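Local coordinates for translation initiation factor eIF2b-like protein (PDB 4ZEM) that forms the beta subunit of the translation initiation factor eIF2B and probably contributes to guanine nucleotide exchange on eIF2, at residues A48-L53 against D165-I170; G192-A197 against M259-R264; R206-A211 against F217-A222. All blocks are in the same frame, centred on the assembly; numbering follows the deposited sequence. Where two conformers were deposited one is given.

Contact 1 of 3, residues A48-L53 against D165-I170; sequences AIAQLL and DGIEEI
Ile167 reaches across to Ala50 and Leu53 and is the side chain on which this helix-helix contact turns. The two helices pass most closely where the CA atoms of Ala50 and Ile167 are 6.5 Å apart, and their chains run in broadly opposing directions. The two branches of Ile167 divide the work between them. CG2 stands opposite the backbone N of Ile167 across the CA-CB bond, which directs this methyl at the Ala50 backbone, 3.2 Å from Ala50 O; the Ala50 CB methyl lies somewhat farther off, 4.4 Å from Ile167 CG2. The other branch leaves on the N side, with CG1 turned away from the carbonyl carbon (chi1 -62°), and runs on extended to CD1. This end methyl lands one helical turn further along, where Ile167 CD1 is 4.1 Å from Leu53 O. The isoleucine thus lies alongside the opposing helix and touches two of its carbonyl groups, rather than meeting a long side chain end on. The only side-chain atom Ala50 offers is its CB methyl, which also faces Ile170, whose CG2 is 4.5 Å from Ala50 CB. Leu53 points toward the partner helix as well, but it meets Ile167 mainly through its main chain. No hydrogen bond crosses between the segments, and all three touching residues are buried, so apolar packing joins them. Helix 88-104 lies against the same place, with Val96 on Leu53 and Leu99 on Ile167, while Val72 of helix 65-82 touches Leu53. The close approach over Ala50 sets the long helix 154-182 against the N-terminal helical bundle, as in the eIF2B alpha/beta/delta family.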
loop_
_atom_site.group_PDB
_atom_site.type_symbol
_atom_site.label_atom_id
_atom_site.label_comp_id
_atom_site.label_asym_id
_atom_site.label_seq_id
_atom_site.Cartn_x
_atom_site.Cartn_y
_atom_site.Cartn_z
ATOM N N ALA A 48 4.236 -8.788 -3.406
ATOM C CA ALA A 48 5.447 -9.457 -3.874
ATOM C C ALA A 48 6.613 -9.173 -2.930
ATOM O O ALA A 48 7.398 -10.066 -2.625
ATOM C CB ALA A 48 5.790 -9.027 -5.297
ATOM N N ILE A 49 6.709 -7.934 -2.457
ATOM C CA ILE A 49 7.754 -7.560 -1.511
ATOM C C ILE A 49 7.604 -8.339 -0.203
ATOM O O ILE A 49 8.583 -8.865 0.332
ATOM C CB ILE A 49 7.733 -6.049 -1.210
ATOM C CG1 ILE A 49 7.929 -5.248 -2.499
ATOM C CG2 ILE A 49 8.811 -5.692 -0.199
ATOM C CD1 ILE A 49 9.240 -5.542 -3.208
ATOM N N ALA A 50 6.372 -8.436 0.288
ATOM C CA ALA A 50 6.096 -9.155 1.530
ATOM C C ALA A 50 6.499 -10.631 1.424
ATOM O O ALA A 50 7.100 -11.190 2.340
ATOM C CB ALA A 50 4.613 -9.029 1.898
ATOM N N GLN A 51 6.176 -11.253 0.298
ATOM C CA GLN A 51 6.519 -12.652 0.080
ATOM C C GLN A 51 8.025 -12.880 -0.034
ATOM O O GLN A 51 8.555 -13.870 0.488
ATOM C CB GLN A 51 5.808 -13.177 -1.171
ATOM C CG GLN A 51 4.434 -13.740 -0.876
ATOM C CD GLN A 51 3.639 -14.040 -2.123
ATOM O OE1 GLN A 51 3.699 -13.300 -3.104
ATOM N NE2 GLN A 51 2.889 -15.134 -2.097
ATOM N N LEU A 52 8.710 -11.977 -0.728
ATOM C CA LEU A 52 10.158 -12.076 -0.876
ATOM C C LEU A 52 10.835 -11.881 0.484
ATOM O O LEU A 52 11.777 -12.602 0.823
ATOM C CB LEU A 52 10.668 -11.052 -1.901
ATOM C CG LEU A 52 12.137 -11.096 -2.355
ATOM C CD1 LEU A 52 13.106 -10.447 -1.359
ATOM C CD2 LEU A 52 12.557 -12.524 -2.687
ATOM N N LEU A 53 10.360 -10.901 1.252
ATOM C CA LEU A 53 10.922 -10.626 2.572
ATOM C C LEU A 53 10.700 -11.808 3.512
ATOM O O LEU A 53 11.549 -12.114 4.352
ATOM C CB LEU A 53 10.322 -9.349 3.163
ATOM C CG LEU A 53 10.762 -8.058 2.468
ATOM C CD1 LEU A 53 10.293 -6.838 3.251
ATOM C CD2 LEU A 53 12.279 -8.035 2.269
ATOM N N ASP A 165 5.133 -15.764 10.311
ATOM C CA ASP A 165 3.698 -15.691 10.548
ATOM C C ASP A 165 3.180 -14.253 10.437
ATOM O O ASP A 165 2.147 -13.997 9.809
ATOM C CB ASP A 165 3.364 -16.297 11.912
ATOM C CG ASP A 165 3.185 -17.808 11.843
ATOM O OD1 ASP A 165 3.059 -18.342 10.720
ATOM O OD2 ASP A 165 3.174 -18.464 12.904
ATOM N N GLY A 166 3.899 -13.321 11.053
ATOM C CA GLY A 166 3.519 -11.919 11.046
ATOM C C GLY A 166 3.534 -11.347 9.642
ATOM O O GLY A 166 2.687 -10.515 9.283
ATOM N N ILE A 167 4.506 -11.789 8.845
ATOM C CA ILE A 167 4.606 -11.362 7.454
ATOM C C ILE A 167 3.430 -11.888 6.629
ATOM O O ILE A 167 2.944 -11.201 5.727
ATOM C CB ILE A 167 5.938 -11.809 6.824
ATOM C CG1 ILE A 167 7.112 -11.159 7.564
ATOM C CG2 ILE A 167 5.998 -11.416 5.355
ATOM C CD1 ILE A 167 8.457 -11.395 6.901
ATOM N N GLU A 168 2.954 -13.087 6.946
ATOM C CA GLU A 168 1.780 -13.623 6.260
ATOM C C GLU A 168 0.567 -12.751 6.540
ATOM O O GLU A 168 -0.269 -12.524 5.670
ATOM C CB GLU A 168 1.493 -15.057 6.702
ATOM C CG GLU A 168 1.901 -16.114 5.703
ATOM C CD GLU A 168 1.774 -17.522 6.258
ATOM O OE1 GLU A 168 2.309 -17.791 7.357
ATOM O OE2 GLU A 168 1.136 -18.362 5.589
ATOM N N GLU A 169 0.491 -12.261 7.772
ATOM C CA GLU A 169 -0.566 -11.353 8.205
ATOM C C GLU A 169 -0.506 -10.021 7.451
ATOM O O GLU A 169 -1.537 -9.463 7.056
ATOM C CB GLU A 169 -0.459 -11.152 9.717
ATOM C CG GLU A 169 -1.123 -12.288 10.482
ATOM C CD GLU A 169 -0.703 -12.359 11.938
ATOM O OE1 GLU A 169 -0.649 -11.299 12.595
ATOM O OE2 GLU A 169 -0.415 -13.479 12.423
ATOM N N ILE A 170 0.707 -9.510 7.264
ATOM C CA ILE A 170 0.907 -8.300 6.478
ATOM C C ILE A 170 0.423 -8.529 5.055
ATOM O O ILE A 170 -0.240 -7.677 4.467
ATOM C CB ILE A 170 2.386 -7.876 6.481
ATOM C CG1 ILE A 170 2.741 -7.290 7.847
ATOM C CG2 ILE A 170 2.677 -6.854 5.384
ATOM C CD1 ILE A 170 4.122 -6.694 7.915
#

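Contact 2 of 3, residues G192-A197 against M259-R264; sequences GDYVLA and MAYIPR
The guanidinium of Arg264 lies flat on the ring of Tyr194, and this stack is the tight part of the contact. The two planes are 20° apart, and Arg264 CZ stands 3.6 Å from the centroid of the Tyr194 ring, only 6° off the ring normal, a cation-pi arrangement over the face. Arg264 NH1 is displaced toward the phenol end, 3.3 Å from Tyr194 CZ, while NH2 lies over the CG side. A bend at chi2 (58°) turns the arginine chain so that its flat end comes down on the ring. Tyr261 closes in from another direction: its hydroxyl sits at the ring edge, in plane, with Tyr261 OH 3.4 Å from Tyr194 CE1, and the two tyrosine side chains run roughly perpendicular. Arg264 CB in turn covers a face of Tyr261. The remainder is looser. Leu196 and Ile262 only approach the opposing segments, and at the exposed end a water accepts from Arg264 NH2 at 3.0 Å and gives a weak bond to Gly192 O. Behind this surface patch, strand 194-198 runs between strands 218-222 and 267-271; Tyr194 also leans on Thr218 and Ile220, helix 258-261 carries Tyr261, and Ile262 packs on Ala293 of helix 287-296.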
loop_
_atom_site.group_PDB
_atom_site.type_symbol
_atom_site.label_atom_id
_atom_site.label_comp_id
_atom_site.label_asym_id
_atom_site.label_seq_id
_atom_site.Cartn_x
_atom_site.Cartn_y
_atom_site.Cartn_z
ATOM N N GLY A 192 -28.766 8.736 -4.849
ATOM C CA GLY A 192 -28.831 9.862 -5.764
ATOM C C GLY A 192 -27.540 10.657 -5.896
ATOM O O GLY A 192 -27.497 11.669 -6.597
ATOM N N ASP A 193 -26.479 10.197 -5.241
ATOM C CA ASP A 193 -25.202 10.904 -5.293
ATOM C C ASP A 193 -24.651 10.957 -6.712
ATOM O O ASP A 193 -24.775 10.003 -7.487
ATOM C CB ASP A 193 -24.164 10.234 -4.386
ATOM C CG ASP A 193 -24.036 10.907 -3.035
ATOM O OD1 ASP A 193 -24.803 11.854 -2.754
ATOM O OD2 ASP A 193 -23.165 10.471 -2.250
ATOM N N TYR A 194 -24.027 12.081 -7.033
ATOM C CA TYR A 194 -23.262 12.214 -8.263
ATOM C C TYR A 194 -21.797 12.168 -7.869
ATOM O O TYR A 194 -21.273 13.117 -7.276
ATOM C CB TYR A 194 -23.618 13.514 -8.971
ATOM C CG TYR A 194 -24.640 13.334 -10.060
ATOM C CD1 TYR A 194 -24.379 13.735 -11.367
ATOM C CD2 TYR A 194 -25.894 12.809 -9.769
ATOM C CE1 TYR A 194 -25.337 13.591 -12.360
ATOM C CE2 TYR A 194 -26.849 12.637 -10.759
ATOM C CZ TYR A 194 -26.570 13.033 -12.047
ATOM O OH TYR A 194 -27.533 12.872 -13.012
ATOM N N VAL A 195 -21.142 11.059 -8.198
ATOM C CA VAL A 195 -19.783 10.811 -7.737
ATOM C C VAL A 195 -18.796 10.910 -8.883
ATOM O O VAL A 195 -18.855 10.143 -9.846
ATOM C CB VAL A 195 -19.663 9.409 -7.086
ATOM C CG1 VAL A 195 -18.229 9.115 -6.685
ATOM C CG2 VAL A 195 -20.596 9.299 -5.890
ATOM N N LEU A 196 -17.850 11.830 -8.749
ATOM C CA LEU A 196 -16.853 12.034 -9.781
ATOM C C LEU A 196 -15.633 11.180 -9.437
ATOM O O LEU A 196 -14.991 11.377 -8.406
ATOM C CB LEU A 196 -16.514 13.529 -9.900
ATOM C CG LEU A 196 -15.494 14.091 -10.907
ATOM C CD1 LEU A 196 -14.051 13.882 -10.487
ATOM C CD2 LEU A 196 -15.740 13.573 -12.318
ATOM N N ALA A 197 -15.338 10.210 -10.294
ATOM C CA ALA A 197 -14.183 9.342 -10.091
ATOM C C ALA A 197 -13.114 9.685 -11.105
ATOM O O ALA A 197 -13.287 9.454 -12.304
ATOM C CB ALA A 197 -14.576 7.877 -10.214
ATOM N N MET A 259 -13.884 21.105 -15.617
ATOM C CA MET A 259 -13.969 22.262 -14.740
ATOM C C MET A 259 -15.385 22.816 -14.707
ATOM O O MET A 259 -15.873 23.251 -13.666
ATOM C CB MET A 259 -12.998 23.342 -15.217
ATOM C CG MET A 259 -12.399 24.183 -14.119
ATOM S SD MET A 259 -11.395 23.167 -13.025
ATOM C CE MET A 259 -10.368 22.304 -14.209
ATOM N N ALA A 260 -16.047 22.778 -15.854
ATOM C CA ALA A 260 -17.428 23.227 -15.966
ATOM C C ALA A 260 -18.402 22.314 -15.217
ATOM O O ALA A 260 -19.402 22.782 -14.679
ATOM C CB ALA A 260 -17.827 23.337 -17.430
ATOM N N TYR A 261 -18.104 21.018 -15.171
ATOM C CA TYR A 261 -19.070 20.048 -14.666
ATOM C C TYR A 261 -18.949 19.706 -13.180
ATOM O O TYR A 261 -19.913 19.218 -12.591
ATOM C CB TYR A 261 -18.934 18.744 -15.474
ATOM C CG TYR A 261 -19.974 17.699 -15.152
ATOM C CD1 TYR A 261 -21.199 17.699 -15.806
ATOM C CD2 TYR A 261 -19.742 16.723 -14.191
ATOM C CE1 TYR A 261 -22.161 16.757 -15.520
ATOM C CE2 TYR A 261 -20.705 15.782 -13.888
ATOM C CZ TYR A 261 -21.914 15.805 -14.562
ATOM O OH TYR A 261 -22.881 14.872 -14.286
ATOM N N ILE A 262 -17.825 20.046 -12.551
ATOM C CA ILE A 262 -17.636 19.754 -11.123
ATOM C C ILE A 262 -18.717 20.314 -10.176
ATOM O O ILE A 262 -19.104 19.625 -9.230
ATOM C CB ILE A 262 -16.234 20.214 -10.648
ATOM C CG1 ILE A 262 -15.168 19.353 -11.331
ATOM C CG2 ILE A 262 -16.098 20.092 -9.140
ATOM C CD1 ILE A 262 -13.992 18.956 -10.461
ATOM N N PRO A 263 -19.230 21.531 -10.427
ATOM C CA PRO A 263 -20.302 22.018 -9.546
ATOM C C PRO A 263 -21.516 21.093 -9.439
ATOM O O PRO A 263 -22.154 21.052 -8.390
ATOM C CB PRO A 263 -20.692 23.329 -10.198
ATOM C CG PRO A 263 -19.403 23.782 -10.769
ATOM C CD PRO A 263 -18.784 22.590 -11.348
ATOM N N ARG A 264 -21.842 20.388 -10.517
ATOM C CA ARG A 264 -22.897 19.377 -10.488
ATOM C C ARG A 264 -22.657 18.257 -9.453
ATOM O O ARG A 264 -23.591 17.856 -8.758
ATOM C CB ARG A 264 -23.102 18.781 -11.884
ATOM C CG ARG A 264 -24.162 17.681 -11.937
ATOM C CD ARG A 264 -25.518 18.207 -11.433
ATOM N NE ARG A 264 -26.625 17.266 -11.619
ATOM C CZ ARG A 264 -27.116 16.479 -10.663
ATOM N NH1 ARG A 264 -28.128 15.664 -10.930
ATOM N NH2 ARG A 264 -26.580 16.480 -9.449
HETATM O O HOH W 1 -27.099 14.931 -6.913
#

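Contact 3 of 3, residues R206-A211 against F217-A222; sequences RFLVKA and FTVILA
Leu208 O meets the rim of the Phe217 ring, lying near the ring plane and 3.8 Å from Phe217 CZ. No hydrogen bond crosses between the segments; within them the shorter of the routine helical bonds runs from Ala211 N to Phe207 O at 3.0 Å. The ring reaches the helix because Phe217 CG stands between its own backbone N and carbonyl carbon (chi1 64°). There Phe217 CZ also comes 3.8 Å from Ala211 CB, and Phe217 CE2 touches the Leu208 CD2 methyl at 4.2 Å. Leu208 and Val219 meet tip to tip, branch against branch: Leu208 CD1 is 3.9 Å from Val219 CG1, and Leu208 CD2 faces Val219 CG2. Replacing Phe217 with an alanine would probably open a gap beside the Ala211 methyl and leave Leu208 CD2 without its aromatic neighbour. Leu243 of helix 237-246 touches both Leu208 and Val219 and extends the apolar layer. Helix 202-214 is the crossover of a beta-alpha-beta unit running from strand 194-198 to strand 218-222; it meets segment 217-222 almost wholly through buried hydrocarbon, consistent with packing held by shape and hydrophobicity.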
loop_
_atom_site.group_PDB
_atom_site.type_symbol
_atom_site.label_atom_id
_atom_site.label_comp_id
_atom_site.label_asym_id
_atom_site.label_seq_id
_atom_site.Cartn_x
_atom_site.Cartn_y
_atom_site.Cartn_z
ATOM N N ARG A 206 -13.461 -1.390 -7.036
ATOM C CA ARG A 206 -14.055 -2.296 -6.061
ATOM C C ARG A 206 -14.949 -1.529 -5.090
ATOM O O ARG A 206 -15.973 -2.045 -4.636
ATOM C CB ARG A 206 -12.970 -3.071 -5.306
ATOM C CG ARG A 206 -12.152 -4.008 -6.196
ATOM C CD ARG A 206 -11.426 -5.065 -5.378
ATOM N NE ARG A 206 -10.587 -5.932 -6.203
ATOM C CZ ARG A 206 -9.256 -5.905 -6.206
ATOM N NH1 ARG A 206 -8.575 -6.731 -6.988
ATOM N NH2 ARG A 206 -8.602 -5.058 -5.423
ATOM N N PHE A 207 -14.564 -0.290 -4.793
ATOM C CA PHE A 207 -15.348 0.585 -3.942
ATOM C C PHE A 207 -16.685 0.967 -4.595
ATOM O O PHE A 207 -17.745 0.876 -3.966
ATOM C CB PHE A 207 -14.519 1.828 -3.632
ATOM C CG PHE A 207 -15.191 2.813 -2.717
ATOM C CD1 PHE A 207 -15.090 2.679 -1.342
ATOM C CD2 PHE A 207 -15.886 3.897 -3.231
ATOM C CE1 PHE A 207 -15.687 3.594 -0.495
ATOM C CE2 PHE A 207 -16.477 4.817 -2.389
ATOM C CZ PHE A 207 -16.385 4.666 -1.019
ATOM N N LEU A 208 -16.636 1.375 -5.861
ATOM C CA LEU A 208 -17.848 1.771 -6.571
ATOM C C LEU A 208 -18.801 0.600 -6.793
ATOM O O LEU A 208 -20.015 0.729 -6.601
ATOM C CB LEU A 208 -17.493 2.405 -7.912
ATOM C CG LEU A 208 -16.744 3.732 -7.815
ATOM C CD1 LEU A 208 -16.325 4.197 -9.205
ATOM C CD2 LEU A 208 -17.582 4.790 -7.095
ATOM N N VAL A 209 -18.246 -0.543 -7.187
ATOM C CA VAL A 209 -19.036 -1.747 -7.425
ATOM C C VAL A 209 -19.742 -2.224 -6.153
ATOM O O VAL A 209 -20.908 -2.625 -6.197
ATOM C CB VAL A 209 -18.148 -2.881 -8.011
ATOM C CG1 VAL A 209 -18.798 -4.249 -7.859
ATOM C CG2 VAL A 209 -17.824 -2.580 -9.470
ATOM N N LYS A 210 -19.044 -2.151 -5.023
ATOM C CA LYS A 210 -19.614 -2.549 -3.741
ATOM C C LYS A 210 -20.750 -1.593 -3.379
ATOM O O LYS A 210 -21.820 -2.017 -2.938
ATOM C CB LYS A 210 -18.541 -2.552 -2.648
ATOM C CG LYS A 210 -18.816 -3.486 -1.463
ATOM C CD LYS A 210 -19.947 -3.055 -0.564
ATOM C CE LYS A 210 -20.063 -4.008 0.615
ATOM N NZ LYS A 210 -20.197 -5.420 0.177
ATOM N N ALA A 211 -20.504 -0.302 -3.579
ATOM C CA ALA A 211 -21.488 0.720 -3.260
ATOM C C ALA A 211 -22.758 0.510 -4.081
ATOM O O ALA A 211 -23.871 0.668 -3.578
ATOM C CB ALA A 211 -20.906 2.107 -3.516
ATOM N N PHE A 217 -27.007 5.330 -7.485
ATOM C CA PHE A 217 -26.325 6.604 -7.701
ATOM C C PHE A 217 -25.692 6.685 -9.088
ATOM O O PHE A 217 -25.868 5.793 -9.921
ATOM C CB PHE A 217 -25.257 6.846 -6.618
ATOM C CG PHE A 217 -24.123 5.851 -6.629
ATOM C CD1 PHE A 217 -24.312 4.549 -6.174
ATOM C CD2 PHE A 217 -22.845 6.237 -7.026
ATOM C CE1 PHE A 217 -23.261 3.634 -6.172
ATOM C CE2 PHE A 217 -21.791 5.325 -7.014
ATOM C CZ PHE A 217 -22.005 4.018 -6.591
ATOM N N THR A 218 -25.006 7.794 -9.344
ATOM C CA THR A 218 -24.383 8.044 -10.636
ATOM C C THR A 218 -22.874 8.229 -10.510
ATOM O O THR A 218 -22.398 8.962 -9.642
ATOM C CB THR A 218 -25.010 9.294 -11.307
ATOM O OG1 THR A 218 -26.419 9.084 -11.478
ATOM C CG2 THR A 218 -24.383 9.567 -12.659
ATOM N N VAL A 219 -22.125 7.587 -11.399
ATOM C CA VAL A 219 -20.678 7.733 -11.405
ATOM C C VAL A 219 -20.214 8.478 -12.652
ATOM O O VAL A 219 -20.556 8.110 -13.778
ATOM C CB VAL A 219 -19.984 6.357 -11.328
ATOM C CG1 VAL A 219 -18.477 6.491 -11.485
ATOM C CG2 VAL A 219 -20.316 5.690 -10.020
ATOM N N ILE A 220 -19.425 9.525 -12.440
ATOM C CA ILE A 220 -18.866 10.296 -13.538
ATOM C C ILE A 220 -17.382 9.967 -13.668
ATOM O O ILE A 220 -16.613 10.107 -12.712
ATOM C CB ILE A 220 -19.050 11.813 -13.332
ATOM C CG1 ILE A 220 -20.533 12.174 -13.181
ATOM C CG2 ILE A 220 -18.427 12.586 -14.485
ATOM C CD1 ILE A 220 -21.025 12.179 -11.745
ATOM N N LEU A 221 -16.997 9.466 -14.835
ATOM C CA LEU A 221 -15.613 9.091 -15.070
ATOM C C LEU A 221 -14.911 10.178 -15.874
ATOM O O LEU A 221 -15.298 10.477 -17.005
ATOM C CB LEU A 221 -15.543 7.746 -15.791
ATOM C CG LEU A 221 -16.176 6.569 -15.045
ATOM C CD1 LEU A 221 -16.315 5.389 -15.965
ATOM C CD2 LEU A 221 -15.334 6.179 -13.850
ATOM N N ALA A 222 -13.902 10.792 -15.269
ATOM C CA ALA A 222 -13.171 11.868 -15.919
ATOM C C ALA A 222 -11.676 11.589 -15.949
ATOM O O ALA A 222 -11.105 11.108 -14.971
ATOM C CB ALA A 222 -13.442 13.190 -15.220
#

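Contacts 1 and 3 are buried and apolar, whereas contact 2 lies at the surface and depends on aromatic and charged groups with a water at its margin. Contact 1 stands apart, its centre about 40 Å from that of contact 2 and about 31 Å from that of contact 3, on the far side of the chain's centre; it joins helix to helix in the all-helical part. Contacts 2 and 3 belong to the Rossmann-like sheet, their centres about 12 Å apart. Their strands 194-198 and 218-222 are parallel neighbours, and contact 3 is nested within the loop that contact 2 closes.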